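PDB 5HXD: protein MpaA from Escherichia coli O157:H7, which probably hydrolyses the gamma-D-glutamyl-diaminopimelic acid amide bond of the murein tripeptide as a zinc-dependent amidase in cell-wall peptide breakdown. Local coordinates for residues I30-P35 with H73-C78. Sequence-based numbering, arbitrary orientation.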
loop_
_atom_site.group_PDB
_atom_site.type_symbol
_atom_site.label_atom_id
_atom_site.label_comp_id
_atom_site.label_asym_id
_atom_site.label_seq_id
_atom_site.Cartn_x
_atom_site.Cartn_y
_atom_site.Cartn_z
ATOM N N ILE A 30 -7.885 5.725 -10.480
ATOM C CA ILE A 30 -8.400 6.970 -9.922
ATOM C C ILE A 30 -7.407 8.107 -10.151
ATOM O O ILE A 30 -6.203 7.917 -9.985
ATOM C CB ILE A 30 -8.681 6.813 -8.394
ATOM C CG1 ILE A 30 -9.654 5.660 -8.154
ATOM C CG2 ILE A 30 -9.224 8.088 -7.795
ATOM C CD1 ILE A 30 -9.687 5.137 -6.702
ATOM N N TRP A 31 -7.901 9.280 -10.540
ATOM C CA TRP A 31 -7.037 10.454 -10.600
ATOM C C TRP A 31 -7.741 11.711 -10.153
ATOM O O TRP A 31 -8.971 11.784 -10.085
ATOM C CB TRP A 31 -6.462 10.670 -12.004
ATOM C CG TRP A 31 -7.455 11.092 -13.031
ATOM C CD1 TRP A 31 -8.560 10.397 -13.440
ATOM C CD2 TRP A 31 -7.427 12.298 -13.813
ATOM N NE1 TRP A 31 -9.219 11.095 -14.425
ATOM C CE2 TRP A 31 -8.548 12.264 -14.670
ATOM C CE3 TRP A 31 -6.566 13.395 -13.868
ATOM C CZ2 TRP A 31 -8.829 13.293 -15.574
ATOM C CZ3 TRP A 31 -6.839 14.413 -14.774
ATOM C CH2 TRP A 31 -7.964 14.357 -15.611
ATOM N N PHE A 32 -6.921 12.710 -9.870
ATOM C CA PHE A 32 -7.373 13.921 -9.233
ATOM C C PHE A 32 -6.975 15.088 -10.095
ATOM O O PHE A 32 -5.913 15.659 -9.878
ATOM C CB PHE A 32 -6.757 14.039 -7.838
ATOM C CG PHE A 32 -7.108 12.896 -6.931
ATOM C CD1 PHE A 32 -8.195 12.976 -6.089
ATOM C CD2 PHE A 32 -6.363 11.732 -6.938
ATOM C CE1 PHE A 32 -8.534 11.924 -5.269
ATOM C CE2 PHE A 32 -6.694 10.676 -6.110
ATOM C CZ PHE A 32 -7.781 10.776 -5.278
ATOM N N PRO A 33 -7.812 15.427 -11.091
ATOM C CA PRO A 33 -7.524 16.526 -12.028
ATOM C C PRO A 33 -7.323 17.855 -11.306
ATOM O O PRO A 33 -8.059 18.153 -10.352
ATOM C CB PRO A 33 -8.773 16.574 -12.936
ATOM C CG PRO A 33 -9.808 15.801 -12.236
ATOM C CD PRO A 33 -9.107 14.786 -11.374
ATOM N N ALA A 34 -6.327 18.627 -11.746
ATOM C CA ALA A 34 -6.018 19.922 -11.140
ATOM C C ALA A 34 -7.218 20.813 -11.314
ATOM O O ALA A 34 -7.853 20.792 -12.375
ATOM C CB ALA A 34 -4.773 20.548 -11.760
ATOM N N PRO A 35 -7.555 21.571 -10.259
ATOM C CA PRO A 35 -8.733 22.446 -10.225
ATOM C C PRO A 35 -8.793 23.360 -11.458
ATOM O O PRO A 35 -9.717 23.189 -12.263
ATOM C CB PRO A 35 -8.539 23.253 -8.937
ATOM C CG PRO A 35 -7.640 22.426 -8.097
ATOM C CD PRO A 35 -6.737 21.701 -9.039
ATOM N N HIS A 73 -1.238 21.079 -10.109
ATOM C CA HIS A 73 -0.878 19.880 -10.872
ATOM C C HIS A 73 -1.813 18.688 -10.642
ATOM O O HIS A 73 -2.347 18.512 -9.557
ATOM C CB HIS A 73 0.566 19.475 -10.535
ATOM C CG HIS A 73 1.547 20.615 -10.598
ATOM N ND1 HIS A 73 1.587 21.504 -11.648
ATOM C CD2 HIS A 73 2.525 21.003 -9.741
ATOM C CE1 HIS A 73 2.543 22.393 -11.438
ATOM N NE2 HIS A 73 3.127 22.110 -10.285
ATOM N N HIS A 74 -1.994 17.878 -11.685
ATOM C CA HIS A 74 -2.802 16.659 -11.634
ATOM C C HIS A 74 -2.155 15.555 -10.790
ATOM O O HIS A 74 -0.927 15.473 -10.697
ATOM C CB HIS A 74 -3.039 16.108 -13.045
ATOM C CG HIS A 74 -3.618 17.098 -14.006
ATOM N ND1 HIS A 74 -4.863 17.658 -13.833
ATOM C CD2 HIS A 74 -3.136 17.603 -15.163
ATOM C CE1 HIS A 74 -5.118 18.482 -14.832
ATOM N NE2 HIS A 74 -4.085 18.467 -15.653
ATOM N N VAL A 75 -2.980 14.681 -10.213
ATOM C CA VAL A 75 -2.484 13.665 -9.281
ATOM C C VAL A 75 -3.083 12.279 -9.512
ATOM O O VAL A 75 -4.304 12.124 -9.609
ATOM C CB VAL A 75 -2.756 14.080 -7.811
ATOM C CG1 VAL A 75 -2.404 12.938 -6.845
ATOM C CG2 VAL A 75 -1.982 15.357 -7.461
ATOM N N VAL A 76 -2.194 11.291 -9.616
ATOM C CA VAL A 76 -2.539 9.871 -9.546
ATOM C C VAL A 76 -1.849 9.207 -8.340
ATOM O O VAL A 76 -0.630 9.026 -8.331
ATOM C CB VAL A 76 -2.116 9.129 -10.837
ATOM C CG1 VAL A 76 -2.262 7.607 -10.675
ATOM C CG2 VAL A 76 -2.881 9.661 -12.033
ATOM N N LEU A 77 -2.620 8.851 -7.319
ATOM C CA LEU A 77 -2.043 8.248 -6.112
ATOM C C LEU A 77 -1.513 6.839 -6.352
ATOM O O LEU A 77 -0.467 6.471 -5.817
ATOM C CB LEU A 77 -3.069 8.210 -4.984
ATOM C CG LEU A 77 -3.448 9.570 -4.417
ATOM C CD1 LEU A 77 -4.566 9.438 -3.417
ATOM C CD2 LEU A 77 -2.232 10.161 -3.773
ATOM N N CYS A 78 -2.218 6.045 -7.152
ATOM C CA CYS A 78 -1.824 4.656 -7.316
ATOM C C CYS A 78 -2.014 4.151 -8.754
ATOM O O CYS A 78 -3.133 3.876 -9.205
ATOM C CB CYS A 78 -2.600 3.788 -6.320
ATOM S SG CYS A 78 -1.920 2.161 -6.056
HETATM O O HOH W 1 -5.650 4.044 -9.400
#
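F32 and V75 face each other as an antiparallel hydrogen-bonded pair and illustrate how a single bridge can attach a segment to the edge of a sheet. F32 N donates to V75 O at 2.7 Å, and V75 N returns a longer bond of 3.1 Å to F32 O, reaching it from above the carbonyl plane. That acceptor is shared, since R71 also donates to it. Two residues beyond F32, the A34 amide bonds a side chain instead of a backbone atom: its N-H points almost straight (176°) at ND1 of H74, 2.7 Å away, although the donor is tilted 26° out of the imidazole plane. With ND1 as the acceptor, the bond would favour the imidazole tautomer carrying its proton on NE2. At the other end a water takes a hydrogen bond from I30 N and gives one to C78 O, the latter residue being tied by a disulfide to C84.

In the mixed alpha/beta fold of this M14 peptidase, strand 74-76 is, within this chain, an outermost strand of the central mixed sheet, with strand 43-45 running parallel to it on its inner flank. Segment 30-35 takes the outer flank, continuing from strand 28-31 of the small hairpin with strand 18-22.

W31 and H74, whose side chains lie side by side and point the same way, form an aromatic pair. With chi1 at 69°, CG of W31 sits between backbone N and carbonyl carbon, and the indole's six-membered ring turns an edge toward the H74 imidazole face in an offset edge-to-face pair; P33 CD rests over the rim of one indole face.

Apolar contacts divide between two faces. CB of W31 meets V76 CG2 at 3.7 Å, whereas F32 packs its CB against that of V75 and brings CE2 to L77 CD1 at 3.6 Å. L59 of helix 53-65 lies against V75 and L77.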